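Local coordinates for protein proline dipeptidase (Streptococcus agalactiae, PDB 3OOO) that is the N-terminal domain of a probable manganese-dependent proline dipeptidase of the M24B family, thought to hydrolyse dipeptides that end in proline, at residues A[34-39]-A[62-67]. Sequence-based numbering, arbitrary orientation.
Sequences FFCDPH and VSRAKQ
Two nitrogens of Arg64 converge end-on on one backbone oxygen: NH2 donates to Phe35 O at 2.8 Å and NH1 to the same atom at 2.9 Å. The oxygen lies in the guanidinium plane, yet both bonds are noticeably bent: the N-H of NH2 meets a lone pair of Phe35 O in the carbonyl plane, whereas NH1 approaches from above that plane. Arginine's long chain, bent at chi3 (68°), spans the gap and delivers a flat pair of donors. The small Cys36 side chain lets its CB lie 3.6 Å from Arg64 NH2. Phe34 CE1 lies over the centre of one guanidinium face, 3.5 Å from Arg64 CZ, with the two planes 29° apart. On the opposite side of the ring plane from the guanidinium carbon, Ala65 CB sits over one face, offset toward its rim, in a CH-pi contact; a methyl group lets the helix come close. The contact ties the loop between helix 25-32 and strand 44-48 to helix 62-68 in the creatinase/prolidase N-terminal domain. Phe34, its CG anti to the backbone N (chi1 173°), also presents its flat apolar ring to Met43, Leu55 and Val57. Arg64 NE forms a salt bridge with Glu61 OE1, which would limit rotation of the guanidinium.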
loop_
_atom_site.group_PDB
_atom_site.type_symbol
_atom_site.label_atom_id
_atom_site.label_comp_id
_atom_site.label_asym_id
_atom_site.label_seq_id
_atom_site.Cartn_x
_atom_site.Cartn_y
_atom_site.Cartn_z
ATOM N N PHE A 34 -19.105 -3.681 10.503
ATOM C CA PHE A 34 -18.783 -4.838 9.675
ATOM C C PHE A 34 -17.270 -4.972 9.569
ATOM O O PHE A 34 -16.603 -4.059 9.071
ATOM C CB PHE A 34 -19.418 -4.683 8.282
ATOM C CG PHE A 34 -19.015 -5.755 7.294
ATOM C CD1 PHE A 34 -19.573 -7.032 7.353
ATOM C CD2 PHE A 34 -18.086 -5.478 6.291
ATOM C CE1 PHE A 34 -19.203 -8.020 6.440
ATOM C CE2 PHE A 34 -17.712 -6.459 5.368
ATOM C CZ PHE A 34 -18.271 -7.737 5.444
ATOM N N PHE A 35 -16.743 -6.094 10.059
ATOM C CA PHE A 35 -15.322 -6.406 9.924
ATOM C C PHE A 35 -15.062 -7.482 8.885
ATOM O O PHE A 35 -15.590 -8.593 8.982
ATOM C CB PHE A 35 -14.681 -6.848 11.248
ATOM C CG PHE A 35 -13.185 -7.027 11.146
ATOM C CD1 PHE A 35 -12.332 -5.977 11.460
ATOM C CD2 PHE A 35 -12.635 -8.229 10.687
ATOM C CE1 PHE A 35 -10.948 -6.119 11.348
ATOM C CE2 PHE A 35 -11.251 -8.380 10.566
ATOM C CZ PHE A 35 -10.410 -7.324 10.897
ATOM N N CYS A 36 -14.218 -7.148 7.913
ATOM C CA CYS A 36 -13.701 -8.118 6.958
ATOM C C CYS A 36 -12.305 -7.680 6.549
ATOM O O CYS A 36 -12.104 -6.530 6.160
ATOM C CB CYS A 36 -14.597 -8.196 5.717
ATOM S SG CYS A 36 -13.978 -9.300 4.415
ATOM N N ASP A 37 -11.335 -8.581 6.663
ATOM C CA ASP A 37 -10.041 -8.351 6.038
ATOM C C ASP A 37 -9.937 -9.248 4.812
ATOM O O ASP A 37 -9.724 -10.457 4.942
ATOM C CB ASP A 37 -8.874 -8.601 7.002
ATOM C CG ASP A 37 -7.529 -8.164 6.415
ATOM O OD1 ASP A 37 -7.441 -7.914 5.190
ATOM O OD2 ASP A 37 -6.545 -8.063 7.181
ATOM N N PRO A 38 -10.081 -8.660 3.613
ATOM C CA PRO A 38 -10.116 -9.465 2.400
ATOM C C PRO A 38 -8.727 -9.855 1.901
ATOM O O PRO A 38 -8.616 -10.598 0.925
ATOM C CB PRO A 38 -10.766 -8.515 1.392
ATOM C CG PRO A 38 -10.247 -7.193 1.796
ATOM C CD PRO A 38 -10.255 -7.221 3.311
ATOM N N HIS A 39 -7.684 -9.333 2.551
ATOM C CA HIS A 39 -6.300 -9.559 2.124
ATOM C C HIS A 39 -6.092 -9.175 0.648
ATOM O O HIS A 39 -6.218 -7.995 0.323
ATOM C CB HIS A 39 -5.854 -10.978 2.487
ATOM C CG HIS A 39 -5.697 -11.177 3.959
ATOM N ND1 HIS A 39 -4.469 -11.135 4.587
ATOM C CD2 HIS A 39 -6.614 -11.364 4.936
ATOM C CE1 HIS A 39 -4.637 -11.315 5.884
ATOM N NE2 HIS A 39 -5.928 -11.451 6.125
ATOM N N VAL A 62 -20.998 -10.928 0.846
ATOM C CA VAL A 62 -22.152 -10.066 0.566
ATOM C C VAL A 62 -23.302 -10.255 1.558
ATOM O O VAL A 62 -23.839 -9.275 2.067
ATOM C CB VAL A 62 -22.641 -10.199 -0.906
ATOM C CG1 VAL A 62 -23.973 -9.484 -1.119
ATOM C CG2 VAL A 62 -21.610 -9.625 -1.858
ATOM N N SER A 63 -23.655 -11.508 1.843
ATOM C CA SER A 63 -24.757 -11.806 2.761
ATOM C C SER A 63 -24.488 -11.230 4.147
ATOM O O SER A 63 -25.331 -10.527 4.715
ATOM C CB SER A 63 -24.993 -13.317 2.854
ATOM O OG SER A 63 -26.066 -13.604 3.736
ATOM N N ARG A 64 -23.304 -11.516 4.684
ATOM C CA ARG A 64 -22.914 -11.000 5.991
ATOM C C ARG A 64 -22.894 -9.467 6.020
ATOM O O ARG A 64 -23.333 -8.846 6.997
ATOM C CB ARG A 64 -21.553 -11.567 6.397
ATOM C CG ARG A 64 -21.158 -11.238 7.821
ATOM C CD ARG A 64 -19.970 -12.069 8.288
ATOM N NE ARG A 64 -18.714 -11.742 7.610
ATOM C CZ ARG A 64 -17.843 -10.833 8.040
ATOM N NH1 ARG A 64 -18.091 -10.132 9.141
ATOM N NH2 ARG A 64 -16.719 -10.622 7.366
ATOM N N ALA A 65 -22.385 -8.860 4.949
ATOM C CA ALA A 65 -22.342 -7.403 4.845
ATOM C C ALA A 65 -23.743 -6.796 4.870
ATOM O O ALA A 65 -23.983 -5.811 5.573
ATOM C CB ALA A 65 -21.580 -6.973 3.591
ATOM N N LYS A 66 -24.662 -7.408 4.125
ATOM C CA LYS A 66 -26.052 -6.940 4.045
ATOM C C LYS A 66 -26.787 -7.061 5.378
ATOM O O LYS A 66 -27.733 -6.312 5.642
ATOM C CB LYS A 66 -26.807 -7.687 2.945
ATOM C CG LYS A 66 -26.459 -7.217 1.545
ATOM C CD LYS A 66 -27.301 -7.901 0.491
ATOM C CE LYS A 66 -27.059 -7.265 -0.869
ATOM N NZ LYS A 66 -28.008 -7.757 -1.901
ATOM N N GLN A 67 -26.347 -7.998 6.213
ATOM C CA GLN A 67 -26.904 -8.155 7.558
ATOM C C GLN A 67 -26.331 -7.113 8.524
ATOM O O GLN A 67 -26.861 -6.909 9.625
ATOM C CB GLN A 67 -26.640 -9.573 8.073
ATOM C CG GLN A 67 -27.379 -10.655 7.288
ATOM C CD GLN A 67 -27.003 -12.056 7.721
ATOM O OE1 GLN A 67 -27.079 -12.396 8.904
ATOM N NE2 GLN A 67 -26.599 -12.883 6.761
#